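Local coordinates for putative type III secretion protein YscO (Vibrio parahaemolyticus, PDB 4MH6), which is of unknown function in detail but, as a YscO-family coiled-coil protein, probably serves the bacterial type III secretion system, at residues Y49-V54 against Q123-L128; E77-K82 against Q98-L103. All blocks are in the same frame, centred on the assembly; numbering follows the deposited sequence.

Interaction 1. Residues Y49-V54 against Q123-L128; sequences YRVANV and QERTLL
Val-51 reaches Glu-124, Arg-125 and Leu-128 with its two methyls. CG2 of Val-51 lies over the backbone of the facing helix, 3.8 Å from O of Glu-124. CG2 of Val-51 also meets CB of Glu-124 at 3.9 Å and CD2 of Leu-128 at 4.1 Å. CG1 of Val-51 touches CG of Arg-125 at 4.1 Å. With chi1 at 173°, CG1 stands anti to the backbone N and CG2 anti to the carbonyl carbon, which divides the methyls between these partners. The stem of Arg-125 runs extended and crosses Val-51 at about a right angle.

The segments belong to helices 18-84 and 90-167, which pair as a long antiparallel helical hairpin, consistent with the coiled coil predicted for this part of the chain. Here their axes come within 9.2 Å, at 164° between N-to-C directions. CA of Val-51 and CA of Glu-124 are 5.7 Å apart.

Val-54, one turn after Arg-50, crosses Glu-124 at about a right angle. CG2 of Val-54 lies 3.9 Å from CG of Glu-124. The Glu-124 chain bends at chi2 (-64°), and its carboxylate is on the Arg-50 side of the contact. Arg-50 and Glu-124 do not form a salt bridge. Instead Gln-47 serves both: its OE1 bonds NE of Arg-50 and its NE2 bonds OE2 of Glu-124. Beyond the two segments, Leu-121 packs against both Val-51 and Val-54.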
# COMPACT_ATOMS: atom_id res chain seq x y z
N TYR A 49 -1.75 4.60 3.76
CA TYR A 49 -2.08 6.00 3.51
C TYR A 49 -2.56 6.16 2.05
O TYR A 49 -3.57 6.83 1.77
CB TYR A 49 -0.88 6.92 3.82
CG TYR A 49 -1.21 8.37 3.54
CD1 TYR A 49 -1.00 8.92 2.28
CD2 TYR A 49 -1.77 9.17 4.51
CE1 TYR A 49 -1.34 10.23 2.00
CE2 TYR A 49 -2.10 10.48 4.25
CZ TYR A 49 -1.88 11.00 2.99
OH TYR A 49 -2.20 12.31 2.73
N ARG A 50 -1.80 5.57 1.14
CA ARG A 50 -2.14 5.63 -0.28
C ARG A 50 -3.54 5.06 -0.52
O ARG A 50 -4.31 5.65 -1.27
CB ARG A 50 -1.04 4.94 -1.15
CG ARG A 50 0.15 5.85 -1.44
CD ARG A 50 1.16 5.31 -2.44
NE ARG A 50 2.09 4.46 -1.76
CZ ARG A 50 3.34 4.77 -1.41
NH1 ARG A 50 3.90 5.91 -1.77
NH2 ARG A 50 4.05 3.88 -0.73
N VAL A 51 -3.87 3.94 0.14
CA VAL A 51 -5.22 3.35 -0.03
C VAL A 51 -6.27 4.34 0.43
O VAL A 51 -7.16 4.69 -0.32
CB VAL A 51 -5.41 1.99 0.70
CG1 VAL A 51 -6.86 1.55 0.62
CG2 VAL A 51 -4.53 0.91 0.08
N ALA A 52 -6.17 4.81 1.65
CA ALA A 52 -7.11 5.77 2.20
C ALA A 52 -7.21 7.01 1.33
O ALA A 52 -8.28 7.59 1.14
CB ALA A 52 -6.68 6.18 3.60
N ASN A 53 -6.08 7.42 0.80
CA ASN A 53 -6.09 8.60 -0.02
C ASN A 53 -6.87 8.40 -1.32
O ASN A 53 -7.58 9.30 -1.78
CB ASN A 53 -4.68 8.95 -0.35
CG ASN A 53 -4.60 10.26 -1.02
OD1 ASN A 53 -5.03 11.25 -0.45
ND2 ASN A 53 -4.06 10.29 -2.23
N VAL A 54 -6.70 7.23 -1.94
CA VAL A 54 -7.40 6.92 -3.18
C VAL A 54 -8.89 6.74 -2.93
O VAL A 54 -9.72 7.15 -3.75
CB VAL A 54 -6.82 5.70 -3.87
CG1 VAL A 54 -7.60 5.39 -5.14
CG2 VAL A 54 -5.37 5.94 -4.22
N GLN A 123 -5.77 -1.74 -7.25
CA GLN A 123 -4.33 -1.88 -7.43
C GLN A 123 -3.55 -1.50 -6.16
O GLN A 123 -2.55 -2.15 -5.82
CB GLN A 123 -3.86 -1.05 -8.61
CG GLN A 123 -4.20 -1.69 -9.94
CD GLN A 123 -3.83 -0.83 -11.13
OE1 GLN A 123 -4.01 0.39 -11.11
NE2 GLN A 123 -3.36 -1.46 -12.18
N GLU A 124 -4.00 -0.45 -5.46
CA GLU A 124 -3.32 -0.02 -4.23
C GLU A 124 -3.55 -1.07 -3.14
O GLU A 124 -2.66 -1.37 -2.34
CB GLU A 124 -3.83 1.34 -3.75
CG GLU A 124 -3.62 2.50 -4.73
CD GLU A 124 -2.16 2.83 -5.02
OE1 GLU A 124 -1.91 3.80 -5.76
OE2 GLU A 124 -1.25 2.13 -4.52
N ARG A 125 -4.77 -1.61 -3.11
CA ARG A 125 -5.08 -2.66 -2.14
C ARG A 125 -4.26 -3.93 -2.43
O ARG A 125 -3.87 -4.66 -1.54
CB ARG A 125 -6.57 -2.96 -2.18
CG ARG A 125 -7.39 -1.90 -1.49
CD ARG A 125 -8.85 -1.95 -1.88
NE ARG A 125 -9.67 -1.18 -0.96
CZ ARG A 125 -10.96 -0.94 -1.16
NH1 ARG A 125 -11.52 -1.38 -2.27
NH2 ARG A 125 -11.68 -0.24 -0.28
N THR A 126 -4.02 -4.18 -3.71
CA THR A 126 -3.24 -5.34 -4.10
C THR A 126 -1.80 -5.11 -3.63
O THR A 126 -1.16 -6.05 -3.13
CB THR A 126 -3.31 -5.59 -5.62
OG1 THR A 126 -4.64 -5.90 -5.99
CG2 THR A 126 -2.41 -6.73 -6.03
N LEU A 127 -1.29 -3.89 -3.82
CA LEU A 127 0.07 -3.59 -3.36
C LEU A 127 0.15 -3.66 -1.85
O LEU A 127 1.13 -4.13 -1.31
CB LEU A 127 0.52 -2.21 -3.81
CG LEU A 127 0.88 -2.01 -5.27
CD1 LEU A 127 1.11 -0.53 -5.51
CD2 LEU A 127 2.12 -2.79 -5.63
N LEU A 128 -0.88 -3.18 -1.17
CA LEU A 128 -0.86 -3.26 0.26
C LEU A 128 -0.69 -4.71 0.64
O LEU A 128 0.13 -5.05 1.50
CB LEU A 128 -2.16 -2.70 0.87
CG LEU A 128 -2.31 -2.77 2.39
CD1 LEU A 128 -1.08 -2.26 3.10
CD2 LEU A 128 -3.51 -1.97 2.85

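Interaction 2. Residues E77-K82 against Q98-L103; sequences ERRFAK and QEIALL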
# COMPACT_ATOMS: atom_id res chain seq x y z
N GLU A 77 -33.14 17.67 -21.33
CA GLU A 77 -34.58 17.78 -21.55
C GLU A 77 -35.01 19.20 -21.92
O GLU A 77 -35.95 19.41 -22.68
CB GLU A 77 -35.34 17.29 -20.33
CG GLU A 77 -35.13 15.81 -20.06
CD GLU A 77 -35.82 15.32 -18.80
OE1 GLU A 77 -35.54 14.17 -18.39
OE2 GLU A 77 -36.63 16.08 -18.22
N ARG A 78 -34.33 20.18 -21.34
CA ARG A 78 -34.60 21.58 -21.65
C ARG A 78 -34.33 21.86 -23.12
O ARG A 78 -35.08 22.56 -23.78
CB ARG A 78 -33.72 22.45 -20.76
CG ARG A 78 -34.25 22.54 -19.34
CD ARG A 78 -33.20 23.02 -18.36
NE ARG A 78 -32.53 24.24 -18.81
CZ ARG A 78 -32.99 25.47 -18.63
NH1 ARG A 78 -34.15 25.68 -18.03
NH2 ARG A 78 -32.28 26.48 -19.07
N ARG A 79 -33.26 21.27 -23.62
CA ARG A 79 -32.89 21.47 -25.00
C ARG A 79 -33.77 20.72 -25.98
O ARG A 79 -34.01 21.19 -27.08
CB ARG A 79 -31.41 21.15 -25.18
CG ARG A 79 -30.57 22.23 -24.54
CD ARG A 79 -29.12 21.83 -24.47
NE ARG A 79 -28.30 22.93 -23.94
CZ ARG A 79 -28.25 23.26 -22.65
NH1 ARG A 79 -28.98 22.62 -21.74
NH2 ARG A 79 -27.47 24.27 -22.28
N PHE A 80 -34.25 19.55 -25.59
CA PHE A 80 -35.16 18.85 -26.48
C PHE A 80 -36.49 19.60 -26.55
O PHE A 80 -37.13 19.66 -27.59
CB PHE A 80 -35.41 17.42 -26.02
CG PHE A 80 -34.25 16.49 -26.23
CD1 PHE A 80 -33.72 16.29 -27.50
CD2 PHE A 80 -33.75 15.73 -25.17
CE1 PHE A 80 -32.68 15.40 -27.69
CE2 PHE A 80 -32.72 14.84 -25.37
CZ PHE A 80 -32.18 14.68 -26.63
N ALA A 81 -36.90 20.16 -25.41
CA ALA A 81 -38.15 20.90 -25.28
C ALA A 81 -38.10 22.18 -26.11
O ALA A 81 -39.03 22.47 -26.87
CB ALA A 81 -38.43 21.23 -23.81
N LYS A 82 -37.02 22.93 -25.98
CA LYS A 82 -36.87 24.16 -26.75
C LYS A 82 -37.02 23.83 -28.22
O LYS A 82 -37.81 24.43 -28.93
CB LYS A 82 -35.52 24.82 -26.48
CG LYS A 82 -35.33 26.15 -27.17
CD LYS A 82 -34.05 26.81 -26.73
CE LYS A 82 -33.83 28.13 -27.44
NZ LYS A 82 -32.53 28.76 -27.05
N GLN A 98 -25.46 19.60 -30.40
CA GLN A 98 -24.06 19.55 -30.02
C GLN A 98 -23.91 19.85 -28.54
O GLN A 98 -23.04 19.30 -27.86
CB GLN A 98 -23.18 20.49 -30.84
CG GLN A 98 -21.74 20.34 -30.40
CD GLN A 98 -20.71 20.95 -31.31
OE1 GLN A 98 -19.52 20.67 -31.16
NE2 GLN A 98 -21.15 21.79 -32.25
N GLU A 99 -24.75 20.75 -28.03
CA GLU A 99 -24.69 21.10 -26.62
C GLU A 99 -24.98 19.86 -25.79
O GLU A 99 -24.33 19.63 -24.78
CB GLU A 99 -25.64 22.23 -26.28
CG GLU A 99 -25.13 23.58 -26.73
CD GLU A 99 -26.09 24.71 -26.44
OE1 GLU A 99 -27.28 24.43 -26.20
OE2 GLU A 99 -25.66 25.88 -26.48
N ILE A 100 -25.93 19.06 -26.26
CA ILE A 100 -26.31 17.83 -25.60
C ILE A 100 -25.12 16.86 -25.61
O ILE A 100 -24.78 16.26 -24.58
CB ILE A 100 -27.52 17.18 -26.29
CG1 ILE A 100 -28.77 17.96 -25.94
CG2 ILE A 100 -27.72 15.75 -25.80
CD1 ILE A 100 -30.02 17.50 -26.67
N ALA A 101 -24.51 16.73 -26.77
CA ALA A 101 -23.37 15.86 -26.93
C ALA A 101 -22.30 16.27 -25.93
O ALA A 101 -21.77 15.42 -25.20
CB ALA A 101 -22.83 15.96 -28.35
N LEU A 102 -21.99 17.56 -25.85
CA LEU A 102 -20.95 18.03 -24.94
C LEU A 102 -21.29 17.74 -23.48
O LEU A 102 -20.42 17.39 -22.68
CB LEU A 102 -20.66 19.52 -25.17
CG LEU A 102 -19.94 19.80 -26.50
CD1 LEU A 102 -19.99 21.27 -26.89
CD2 LEU A 102 -18.49 19.30 -26.47
N LEU A 103 -22.56 17.90 -23.14
CA LEU A 103 -23.05 17.63 -21.80
C LEU A 103 -22.85 16.15 -21.48
O LEU A 103 -22.44 15.80 -20.37
CB LEU A 103 -24.54 17.98 -21.70
CG LEU A 103 -24.88 19.47 -21.67
CD1 LEU A 103 -26.36 19.70 -21.85
CD2 LEU A 103 -24.40 20.11 -20.37
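Arg-79 forms the tightly packed part of this contact, against Glu-99, Ile-100 and Leu-103. Its chain is extended from CG to NE and reaches across to the facing helix. CD of Arg-79 lies against CG1 of Ile-100 at 4.2 Å. NE of Arg-79 donates to OE1 of Glu-99 over 2.9 Å, with an N-H...O angle of 159°, as part of a salt bridge. The oxygen lies close to the guanidinium plane, but the donor stands above the carboxylate plane. The guanidinium and carboxylate planes are 70° apart. CD1 of Leu-103 covers one guanidinium face, 3.9 Å from NH1 of Arg-79. That nitrogen also forms a salt bridge to Glu-75, within its own helix.

The two segments lie near the turn of the antiparallel helical hairpin, where helix 18-84 ends and helix 90-167 begins. The axes of the two segments come within 10.2 Å, at 170° between N-to-C directions.

The solvent side is the Phe-80 ring. CD1 of Ile-100 sits over one face of it, 3.7 Å from the centroid of the Phe-80 ring, in a CH-pi contact. The methyl is offset toward the rim. Ile-100 is buried, whereas Phe-80 is exposed.

Overall arrangement
The modelled chain starts at residue 14 and soon enters helix 18-84. It passes segment 49-54 first and segment 77-82 near the end of this helix. A short connection then turns the chain back into helix 90-167. Segment 98-103 pairs with 77-82 and closes a small loop of 15 residues, interaction 2. Further on, 123-128 returns to 49-54 and closes a much wider loop, interaction 1. The smaller loop lies wholly within the wider one, and the two do not cross. Both contacts tie the same two helices together. Interaction 1 lies near the middle of the chain, interaction 2 near the turn. Their centres are about 39 Å apart.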